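Local coordinates for antigen MTB48, Mycobacterial protein (Mycobacterium smegmatis, PDB 4WJ1) that is secreted through the ESX-1 type VII secretion system and is probably involved in DNA conjugation, at least in the recipient strain, at residues H231-L234 against E235-R238; A195-R198 against L199-W203; K157-R160 against D161-D165; A33-P36 against D37-A40. One frame throughout, in Å; residues are numbered along the deposited sequence.

Interaction 1: H231-L234 against E235-R238; sequences HPTL and ENVR
The extended backbone of Pro232 and Thr233 turns at Leu234 into helix 234-242, and the carbonyls of Thr233 and Leu234 take up the amides of Asn236, Val237 and Arg238 as the helix begins. Arg238 N donates to Leu234 O at 3.3 Å, the usual i to i+4 bond. Thr233 O collects weaker bonds from Asn236 N and Val237 N, and a weak one also joins Val237 N to Leu234 O. Side chains add two further bonds to this turn. Thr233 carries OG1 between its backbone N and carbonyl carbon (chi1 59°), a rotation that aims the hydroxyl oxygen at Asn236 N, 3.0 Å away. In return, Asn236 OD1 accepts from Thr233 N at 2.9 Å; the bond is nearly straight (165°), although the donor stands well above the amide plane of Asn236. The two reciprocal bonds form a capping box, with Thr233 as N-cap and Asn236 three residues on, closing the amino end of this short helix in the PPE domain. Asn236 ND2 bonds to Glu239 OE1, which helps fix the rotation of the amide. Alongside the polar box, Leu234 CD1 packs on Val237 CG2 at 3.9 Å, and Pro232 CB lies 3.9 Å from Asn236 OD1. Ahead of the cap, His231 ND1 donates to Pro232 O at 2.7 Å, in the ring plane and on a carbonyl lone pair, while Pro232 CD covers one face of the imidazole near its rim. His231 NE2 is bonded to Ser262 OG of helix 248-272, and the imidazole also packs on Ala142 and Ile146 of helix 139-147.

Interaction 2: A195-R198 against L199-W203; sequences AQRR and LSTWW
Ala195 O accepts from Leu199 N at 3.0 Å and starts a run of i to i+4 bonds that carries helix 187-230 through this turn. Gln196 O follows with a short, straight bond to Ser200 N, 2.7 Å, its carbonyl also lying against Ser200 CB. Arg197 O serves two donors of one residue: Thr201 N at 2.9 Å and, weakly, Thr201 OG1 at 3.1 Å. The hydroxyl gets there because OG1 is turned beside its own backbone N (chi1 -80°), anti to the carbonyl carbon. The Arg197 and Thr201 side chains run side by side in the same direction, but the guanidinium finds its salt bridge with Glu194, one turn back. This is the exposed side of a helix whose other flank is packed between helices 40-96 and 154-178 of the elongated PE-PPE bundle; Leu199 reaches Ile70 and Phe177 there. Arg198 O takes Trp202 N at 2.9 Å. Beyond that bond, Trp202 CZ3 stands 3.4 Å above the Trp203 ring, over its centre, so that the rim of one indole meets the face of the next. Trp202 NE1 is bonded to Gly281 O, and Trp203 meets His173 edge-to-face.

Interaction 3: K157-R160 against D161-D165; sequences KYFR and DQWRD
One face of the Tyr158 ring carries Gln162: CG sits 4.0 Å above the centroid in a CH-pi contact, and the amide beyond it lies almost parallel to the ring, 10° apart. Gln162 OE1 accepts from Gly31 N, which helps to hold the amide in this stack. Phe159 likewise offers a face, with Trp163 CD1 3.5 Å above it near the centre, and the pyrrole edge of the indole slants over the ring with the planes at 59°. Trp163 NE1 comes within 3.2 Å of Phe159 CE2. Phe159 keeps CG anti to its N (chi1 166°), a setting that helps bring the ring to its i+4 neighbour. The Arg160 guanidinium has a water at its edge; this water accepts from Arg160 NH2 and donates to Asp161 OD2. Arg160 NE bonds to Asp161 OD1 at 2.8 Å, coming from above the carboxylate plane. The same oxygen pairs with Arg164 NH1 at 3.2 Å, so one carboxylate oxygen holds two arginines and probably offsets the closeness of Arg160 NE and Arg164 NH1; the carboxylate would probably stay charged. Arg164 NE completes the network with Asp165 OD1 at 3.1 Å, in the guanidinium plane. Underneath, Asp161, Gln162, Trp163 and Arg164 each donate their backbone N to the carbonyl four residues earlier. Helix 154-178 thus turns Phe159 and Trp163 towards helix 40-96, on Met50, Ala53, Leu56 and Phe60, while Trp163 also touches Cys210 and Leu213 of helix 187-230, where Arg160 NH1 bonds to Thr218.

Interaction 4: A33-P36 against D37-A40; sequences ATKP and DELA
Lys35 and Glu38 form a salt bridge across the loop that leads into helix 40-96 of the PE domain, a passage shaped by an Asx turn at Asp37. Lys35 NZ lies 3.1 Å from Glu38 OE1, above the carboxylate plane, with a weaker bond to Glu38 OE2 at 3.3 Å. The two side chains cross at about a right angle, the lysine bent at its middle torsions so that CE passes 3.4 Å from Asp37 O. Asp37 turns CG between its backbone N and carbonyl carbon (chi1 57°), which brings OD1 to the amide two residues on: Leu39 N donates to Asp37 OD1 at 3.0 Å, on the lone pair facing away from OD2. Leu39 is itself the N-cap residue of the helix. Asp37 OD1 is also bonded to Thr42 OG1 in the first turn, and Asp37 OD2 to His224 NE2 of helix 187-230. Beside it Pro36 packs on Phe220 and His224, its CB 4.0 Å from Asp37 OD2. With three bonds to one buried carboxylate, Asp37 is probably ionised and fixes both the loop and its meeting with the PPE domain, whereas the Lys35-Glu38 pair bridges the loop's more exposed side.

All four are local contacts within the PE and PPE part of the protein, an elongated helical bundle. Interactions 2 and 3 lie on long helices, 187-230 and 154-178, each with one flank buried against helix 40-96, and both combine aromatic packing inside with arginines and acidic partners outside. Interactions 1 and 4 lie where loops pass into helices, and oxygen acceptors on side chains catch backbone amides there: a capping box at the surface in 1, an Asx turn in 4. Interaction 4, in the PE domain, meets interaction 3, in the PPE domain, through Ala33 CB on Phe159 CB, 3.6 Å apart. Interactions 1 and 2, with centres about 53 Å apart, do not touch.

Interaction 1: H231-L234 against E235-R238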
loop_
_atom_site.group_PDB
_atom_site.type_symbol
_atom_site.label_atom_id
_atom_site.label_comp_id
_atom_site.label_asym_id
_atom_site.label_seq_id
_atom_site.Cartn_x
_atom_site.Cartn_y
_atom_site.Cartn_z
ATOM N N HIS A 231 28.253 10.232 15.083
ATOM C CA HIS A 231 28.070 10.300 16.526
ATOM C C HIS A 231 29.225 9.593 17.206
ATOM O O HIS A 231 29.778 8.649 16.657
ATOM C CB HIS A 231 26.744 9.675 16.946
ATOM C CG HIS A 231 26.395 9.916 18.379
ATOM N ND1 HIS A 231 26.928 9.177 19.410
ATOM C CD2 HIS A 231 25.591 10.848 18.954
ATOM C CE1 HIS A 231 26.449 9.622 20.561
ATOM N NE2 HIS A 231 25.635 10.634 20.308
ATOM N N PRO A 232 29.619 10.064 18.392
ATOM C CA PRO A 232 30.639 9.317 19.124
ATOM C C PRO A 232 30.249 7.852 19.287
ATOM O O PRO A 232 29.078 7.532 19.496
ATOM C CB PRO A 232 30.688 10.042 20.464
ATOM C CG PRO A 232 30.365 11.460 20.101
ATOM C CD PRO A 232 29.321 11.355 19.035
ATOM N N THR A 233 31.230 6.967 19.160
ATOM C CA THR A 233 30.964 5.541 19.207
ATOM C C THR A 233 31.064 5.020 20.619
ATOM O O THR A 233 31.528 5.718 21.516
ATOM C CB THR A 233 31.935 4.760 18.332
ATOM O OG1 THR A 233 33.275 5.020 18.775
ATOM C CG2 THR A 233 31.771 5.171 16.872
ATOM N N LEU A 234 30.619 3.786 20.811
ATOM C CA LEU A 234 30.676 3.184 22.118
ATOM C C LEU A 234 32.145 2.960 22.439
ATOM O O LEU A 234 32.565 3.114 23.577
ATOM C CB LEU A 234 29.861 1.886 22.163
ATOM C CG LEU A 234 29.657 1.303 23.563
ATOM C CD1 LEU A 234 29.227 2.375 24.560
ATOM C CD2 LEU A 234 28.635 0.183 23.529
ATOM N N GLU A 235 32.928 2.644 21.411
ATOM C CA GLU A 235 34.375 2.534 21.549
ATOM C C GLU A 235 34.979 3.866 21.989
ATOM O O GLU A 235 35.972 3.882 22.714
ATOM C CB GLU A 235 35.022 2.062 20.236
ATOM C CG GLU A 235 36.538 1.871 20.348
ATOM C CD GLU A 235 37.215 1.316 19.088
ATOM O OE1 GLU A 235 36.530 1.103 18.059
ATOM O OE2 GLU A 235 38.453 1.083 19.149
ATOM N N ASN A 236 34.383 4.983 21.564
ATOM C CA ASN A 236 34.852 6.287 22.023
ATOM C C ASN A 236 34.695 6.403 23.535
ATOM O O ASN A 236 35.530 7.014 24.201
ATOM C CB ASN A 236 34.113 7.436 21.339
ATOM C CG ASN A 236 34.559 7.655 19.906
ATOM O OD1 ASN A 236 33.845 8.262 19.110
ATOM N ND2 ASN A 236 35.739 7.162 19.573
ATOM N N VAL A 237 33.637 5.804 24.078
ATOM C CA VAL A 237 33.454 5.785 25.526
ATOM C C VAL A 237 34.614 5.055 26.212
ATOM O O VAL A 237 35.198 5.548 27.188
ATOM C CB VAL A 237 32.137 5.111 25.924
ATOM C CG1 VAL A 237 31.948 5.173 27.434
ATOM C CG2 VAL A 237 30.973 5.762 25.203
ATOM N N ARG A 238 34.949 3.878 25.693
ATOM C CA ARG A 238 36.060 3.118 26.237
ATOM C C ARG A 238 37.345 3.917 26.096
ATOM O O ARG A 238 38.105 4.061 27.048
ATOM C CB ARG A 238 36.201 1.764 25.537
ATOM C CG ARG A 238 37.540 1.089 25.814
ATOM C CD ARG A 238 37.569 -0.366 25.378
ATOM N NE ARG A 238 38.756 -1.030 25.913
ATOM C CZ ARG A 238 39.911 -1.153 25.263
ATOM N NH1 ARG A 238 40.033 -0.674 24.029
ATOM N NH2 ARG A 238 40.943 -1.763 25.845
#

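Interaction 2: A195-R198 against L199-W203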
loop_
_atom_site.group_PDB
_atom_site.type_symbol
_atom_site.label_atom_id
_atom_site.label_comp_id
_atom_site.label_asym_id
_atom_site.label_seq_id
_atom_site.Cartn_x
_atom_site.Cartn_y
_atom_site.Cartn_z
ATOM N N ALA A 195 -14.934 1.041 -14.814
ATOM C CA ALA A 195 -14.731 0.734 -13.411
ATOM C C ALA A 195 -13.386 0.046 -13.269
ATOM O O ALA A 195 -12.604 0.327 -12.354
ATOM C CB ALA A 195 -15.858 -0.149 -12.882
ATOM N N GLN A 196 -13.116 -0.836 -14.220
ATOM C CA GLN A 196 -11.875 -1.569 -14.241
ATOM C C GLN A 196 -10.704 -0.633 -14.453
ATOM O O GLN A 196 -9.665 -0.774 -13.815
ATOM C CB GLN A 196 -11.910 -2.617 -15.327
ATOM C CG GLN A 196 -12.818 -3.776 -15.019
ATOM C CD GLN A 196 -12.878 -4.732 -16.184
ATOM O OE1 GLN A 196 -11.872 -4.949 -16.857
ATOM N NE2 GLN A 196 -14.058 -5.279 -16.455
ATOM N N ARG A 197 -10.868 0.328 -15.348
ATOM C CA ARG A 197 -9.810 1.290 -15.587
ATOM C C ARG A 197 -9.501 2.059 -14.306
ATOM O O ARG A 197 -8.351 2.355 -14.011
ATOM C CB ARG A 197 -10.187 2.253 -16.701
ATOM C CG ARG A 197 -9.045 3.166 -17.100
ATOM C CD ARG A 197 -9.541 4.415 -17.830
ATOM N NE ARG A 197 -10.510 5.182 -17.042
ATOM C CZ ARG A 197 -10.213 5.875 -15.942
ATOM N NH1 ARG A 197 -8.965 5.901 -15.456
ATOM N NH2 ARG A 197 -11.178 6.539 -15.316
ATOM N N ARG A 198 -10.536 2.366 -13.537
ATOM C CA ARG A 198 -10.338 3.079 -12.290
ATOM C C ARG A 198 -9.546 2.232 -11.321
ATOM O O ARG A 198 -8.597 2.718 -10.708
ATOM C CB ARG A 198 -11.670 3.471 -11.665
ATOM C CG ARG A 198 -12.405 4.539 -12.439
ATOM C CD ARG A 198 -13.509 5.167 -11.616
ATOM N NE ARG A 198 -14.404 5.936 -12.473
ATOM C CZ ARG A 198 -15.535 5.445 -12.961
ATOM N NH1 ARG A 198 -15.880 4.197 -12.643
ATOM N NH2 ARG A 198 -16.316 6.194 -13.745
ATOM N N LEU A 199 -9.937 0.968 -11.192
ATOM C CA LEU A 199 -9.333 0.083 -10.213
ATOM C C LEU A 199 -7.907 -0.244 -10.622
ATOM O O LEU A 199 -6.985 -0.231 -9.798
ATOM C CB LEU A 199 -10.157 -1.190 -10.059
ATOM C CG LEU A 199 -9.550 -2.171 -9.051
ATOM C CD1 LEU A 199 -9.312 -1.488 -7.719
ATOM C CD2 LEU A 199 -10.445 -3.410 -8.886
ATOM N N SER A 200 -7.738 -0.519 -11.912
ATOM C CA SER A 200 -6.425 -0.746 -12.499
ATOM C C SER A 200 -5.489 0.449 -12.295
ATOM O O SER A 200 -4.331 0.295 -11.940
ATOM C CB SER A 200 -6.568 -1.056 -13.985
ATOM O OG SER A 200 -5.392 -0.709 -14.679
ATOM N N THR A 201 -5.997 1.650 -12.513
ATOM C CA THR A 201 -5.181 2.836 -12.359
ATOM C C THR A 201 -4.843 3.065 -10.897
ATOM O O THR A 201 -3.774 3.566 -10.563
ATOM C CB THR A 201 -5.903 4.042 -12.956
ATOM O OG1 THR A 201 -5.704 4.008 -14.367
ATOM C CG2 THR A 201 -5.365 5.357 -12.437
ATOM N N TRP A 202 -5.760 2.675 -10.023
ATOM C CA TRP A 202 -5.580 2.904 -8.609
ATOM C C TRP A 202 -4.485 1.981 -8.060
ATOM O O TRP A 202 -3.674 2.382 -7.238
ATOM C CB TRP A 202 -6.895 2.690 -7.882
ATOM C CG TRP A 202 -6.801 2.744 -6.404
ATOM C CD1 TRP A 202 -6.902 3.845 -5.616
ATOM C CD2 TRP A 202 -6.615 1.633 -5.524
ATOM N NE1 TRP A 202 -6.781 3.494 -4.289
ATOM C CE2 TRP A 202 -6.602 2.138 -4.208
ATOM C CE3 TRP A 202 -6.452 0.259 -5.721
ATOM C CZ2 TRP A 202 -6.444 1.320 -3.095
ATOM C CZ3 TRP A 202 -6.292 -0.558 -4.612
ATOM C CH2 TRP A 202 -6.293 -0.022 -3.313
ATOM N N TRP A 203 -4.469 0.747 -8.537
ATOM C CA TRP A 203 -3.437 -0.189 -8.146
ATOM C C TRP A 203 -2.065 0.361 -8.513
ATOM O O TRP A 203 -1.135 0.281 -7.719
ATOM C CB TRP A 203 -3.673 -1.546 -8.790
ATOM C CG TRP A 203 -4.584 -2.409 -7.990
ATOM C CD1 TRP A 203 -5.739 -2.979 -8.412
ATOM C CD2 TRP A 203 -4.412 -2.817 -6.621
ATOM N NE1 TRP A 203 -6.310 -3.715 -7.400
ATOM C CE2 TRP A 203 -5.513 -3.634 -6.288
ATOM C CE3 TRP A 203 -3.428 -2.581 -5.646
ATOM C CZ2 TRP A 203 -5.668 -4.209 -5.025
ATOM C CZ3 TRP A 203 -3.592 -3.142 -4.387
ATOM C CH2 TRP A 203 -4.695 -3.951 -4.090
#

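Interaction 3: K157-R160 against D161-D165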
loop_
_atom_site.group_PDB
_atom_site.type_symbol
_atom_site.label_atom_id
_atom_site.label_comp_id
_atom_site.label_asym_id
_atom_site.label_seq_id
_atom_site.Cartn_x
_atom_site.Cartn_y
_atom_site.Cartn_z
ATOM N N LYS A 157 16.253 -1.400 6.624
ATOM C CA LYS A 157 16.720 -1.422 5.242
ATOM C C LYS A 157 16.037 -2.534 4.455
ATOM O O LYS A 157 15.736 -2.368 3.284
ATOM C CB LYS A 157 18.239 -1.569 5.181
ATOM C CG LYS A 157 18.966 -0.258 5.475
ATOM C CD LYS A 157 20.437 -0.462 5.796
ATOM C CE LYS A 157 21.135 0.881 5.984
ATOM N NZ LYS A 157 22.435 0.743 6.717
ATOM N N TYR A 158 15.758 -3.659 5.098
ATOM C CA TYR A 158 15.085 -4.731 4.391
ATOM C C TYR A 158 13.614 -4.347 4.112
ATOM O O TYR A 158 13.067 -4.628 3.047
ATOM C CB TYR A 158 15.156 -6.017 5.186
ATOM C CG TYR A 158 14.700 -7.193 4.388
ATOM C CD1 TYR A 158 15.123 -7.357 3.080
ATOM C CD2 TYR A 158 13.845 -8.149 4.936
ATOM C CE1 TYR A 158 14.703 -8.437 2.328
ATOM C CE2 TYR A 158 13.417 -9.229 4.191
ATOM C CZ TYR A 158 13.857 -9.371 2.888
ATOM O OH TYR A 158 13.443 -10.451 2.143
ATOM N N PHE A 159 13.000 -3.724 5.112
ATOM C CA PHE A 159 11.669 -3.168 5.037
ATOM C C PHE A 159 11.608 -2.223 3.853
ATOM O O PHE A 159 10.704 -2.309 3.023
ATOM C CB PHE A 159 11.351 -2.468 6.371
ATOM C CG PHE A 159 10.126 -1.554 6.353
ATOM C CD1 PHE A 159 10.239 -0.221 5.986
ATOM C CD2 PHE A 159 8.891 -2.014 6.798
ATOM C CE1 PHE A 159 9.141 0.622 6.022
ATOM C CE2 PHE A 159 7.786 -1.180 6.829
ATOM C CZ PHE A 159 7.908 0.141 6.436
ATOM N N ARG A 160 12.605 -1.349 3.758
ATOM C CA ARG A 160 12.680 -0.411 2.652
ATOM C C ARG A 160 12.742 -1.159 1.327
ATOM O O ARG A 160 12.004 -0.858 0.405
ATOM C CB ARG A 160 13.887 0.511 2.810
ATOM C CG ARG A 160 14.013 1.581 1.742
ATOM C CD ARG A 160 14.841 1.109 0.551
ATOM N NE ARG A 160 16.048 0.406 0.972
ATOM C CZ ARG A 160 17.179 1.015 1.309
ATOM N NH1 ARG A 160 17.244 2.342 1.280
ATOM N NH2 ARG A 160 18.241 0.304 1.682
ATOM N N ASP A 161 13.630 -2.137 1.230
ATOM C CA ASP A 161 13.744 -2.921 0.008
ATOM C C ASP A 161 12.425 -3.608 -0.338
ATOM O O ASP A 161 12.036 -3.673 -1.507
ATOM C CB ASP A 161 14.848 -3.974 0.145
ATOM C CG ASP A 161 16.241 -3.370 0.250
ATOM O OD1 ASP A 161 16.413 -2.168 -0.019
ATOM O OD2 ASP A 161 17.177 -4.116 0.593
ATOM N N GLN A 162 11.735 -4.131 0.672
ATOM C CA GLN A 162 10.521 -4.886 0.413
ATOM C C GLN A 162 9.405 -4.010 -0.154
ATOM O O GLN A 162 8.659 -4.424 -1.030
ATOM C CB GLN A 162 10.030 -5.561 1.685
ATOM C CG GLN A 162 10.867 -6.712 2.164
ATOM C CD GLN A 162 10.204 -7.415 3.306
ATOM O OE1 GLN A 162 9.553 -8.423 3.107
ATOM N NE2 GLN A 162 10.343 -6.870 4.518
ATOM N N TRP A 163 9.295 -2.800 0.373
ATOM C CA TRP A 163 8.269 -1.892 -0.064
ATOM C C TRP A 163 8.608 -1.395 -1.451
ATOM O O TRP A 163 7.747 -1.384 -2.338
ATOM C CB TRP A 163 8.101 -0.745 0.923
ATOM C CG TRP A 163 7.182 -1.155 2.014
ATOM C CD1 TRP A 163 7.518 -1.545 3.285
ATOM C CD2 TRP A 163 5.754 -1.267 1.929
ATOM N NE1 TRP A 163 6.383 -1.870 4.000
ATOM C CE2 TRP A 163 5.290 -1.710 3.185
ATOM C CE3 TRP A 163 4.823 -1.024 0.914
ATOM C CZ2 TRP A 163 3.945 -1.918 3.448
ATOM C CZ3 TRP A 163 3.490 -1.228 1.179
ATOM C CH2 TRP A 163 3.060 -1.670 2.433
ATOM N N ARG A 164 9.862 -1.020 -1.651
ATOM C CA ARG A 164 10.295 -0.560 -2.960
ATOM C C ARG A 164 9.951 -1.584 -4.032
ATOM O O ARG A 164 9.475 -1.238 -5.111
ATOM C CB ARG A 164 11.791 -0.290 -2.968
ATOM C CG ARG A 164 12.338 0.152 -4.310
ATOM C CD ARG A 164 13.852 0.013 -4.327
ATOM N NE ARG A 164 14.230 -1.393 -4.255
ATOM C CZ ARG A 164 15.312 -1.856 -3.638
ATOM N NH1 ARG A 164 16.144 -1.014 -3.033
ATOM N NH2 ARG A 164 15.556 -3.165 -3.624
ATOM N N ASP A 165 10.160 -2.853 -3.716
ATOM C CA ASP A 165 10.004 -3.884 -4.723
ATOM C C ASP A 165 8.586 -4.324 -4.898
ATOM O O ASP A 165 8.268 -5.035 -5.853
ATOM C CB ASP A 165 10.855 -5.075 -4.375
ATOM C CG ASP A 165 12.318 -4.773 -4.500
ATOM O OD1 ASP A 165 12.715 -3.871 -5.268
ATOM O OD2 ASP A 165 13.075 -5.454 -3.833
HETATM O O HOH W 1 19.437 -2.540 1.831
#

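Interaction 4: A33-P36 against D37-A40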
loop_
_atom_site.group_PDB
_atom_site.type_symbol
_atom_site.label_atom_id
_atom_site.label_comp_id
_atom_site.label_asym_id
_atom_site.label_seq_id
_atom_site.Cartn_x
_atom_site.Cartn_y
_atom_site.Cartn_z
ATOM N N ALA A 33 9.133 -4.834 10.474
ATOM C CA ALA A 33 10.477 -4.334 10.702
ATOM C C ALA A 33 10.628 -3.980 12.165
ATOM O O ALA A 33 9.619 -3.771 12.840
ATOM C CB ALA A 33 10.748 -3.120 9.838
ATOM N N THR A 34 11.873 -3.911 12.656
ATOM C CA THR A 34 12.123 -3.391 13.994
ATOM C C THR A 34 12.990 -2.115 13.973
ATOM O O THR A 34 13.720 -1.875 13.011
ATOM C CB THR A 34 12.784 -4.455 14.871
ATOM O OG1 THR A 34 14.022 -4.858 14.288
ATOM C CG2 THR A 34 11.887 -5.660 14.986
ATOM N N LYS A 35 12.851 -1.289 15.017
ATOM C CA LYS A 35 13.699 -0.107 15.285
ATOM C C LYS A 35 15.183 -0.435 15.335
ATOM O O LYS A 35 15.553 -1.437 15.926
ATOM C CB LYS A 35 13.365 0.512 16.647
ATOM C CG LYS A 35 12.143 1.325 16.707
ATOM C CD LYS A 35 11.479 1.164 18.058
ATOM C CE LYS A 35 12.418 1.538 19.156
ATOM N NZ LYS A 35 11.684 1.623 20.450
ATOM N N PRO A 36 16.036 0.443 14.787
ATOM C CA PRO A 36 17.494 0.271 14.870
ATOM C C PRO A 36 18.014 0.503 16.281
ATOM O O PRO A 36 18.987 -0.116 16.672
ATOM C CB PRO A 36 18.048 1.335 13.914
ATOM C CG PRO A 36 16.866 1.911 13.201
ATOM C CD PRO A 36 15.650 1.624 13.998
ATOM N N ASP A 37 17.364 1.381 17.036
ATOM C CA ASP A 37 17.824 1.728 18.376
ATOM C C ASP A 37 16.682 2.357 19.159
ATOM O O ASP A 37 15.586 2.521 18.632
ATOM C CB ASP A 37 19.016 2.688 18.310
ATOM C CG ASP A 37 18.695 3.969 17.536
ATOM O OD1 ASP A 37 17.839 4.757 18.005
ATOM O OD2 ASP A 37 19.300 4.190 16.456
ATOM N N GLU A 38 16.950 2.737 20.402
ATOM C CA GLU A 38 15.906 3.221 21.307
ATOM C C GLU A 38 15.883 4.740 21.466
ATOM O O GLU A 38 15.234 5.247 22.372
ATOM C CB GLU A 38 16.070 2.582 22.688
ATOM C CG GLU A 38 15.854 1.095 22.717
ATOM C CD GLU A 38 14.422 0.727 22.413
ATOM O OE1 GLU A 38 13.520 1.365 22.989
ATOM O OE2 GLU A 38 14.196 -0.188 21.594
ATOM N N LEU A 39 16.596 5.464 20.609
ATOM C CA LEU A 39 16.515 6.919 20.614
ATOM C C LEU A 39 15.081 7.363 20.372
ATOM O O LEU A 39 14.335 6.711 19.632
ATOM C CB LEU A 39 17.426 7.531 19.554
ATOM C CG LEU A 39 18.915 7.374 19.788
ATOM C CD1 LEU A 39 19.671 7.798 18.542
ATOM C CD2 LEU A 39 19.326 8.203 20.995
ATOM N N ALA A 40 14.706 8.480 20.989
ATOM C CA ALA A 40 13.347 8.992 20.869
ATOM C C ALA A 40 13.045 9.340 19.419
ATOM O O ALA A 40 11.983 9.011 18.910
ATOM C CB ALA A 40 13.148 10.203 21.769
#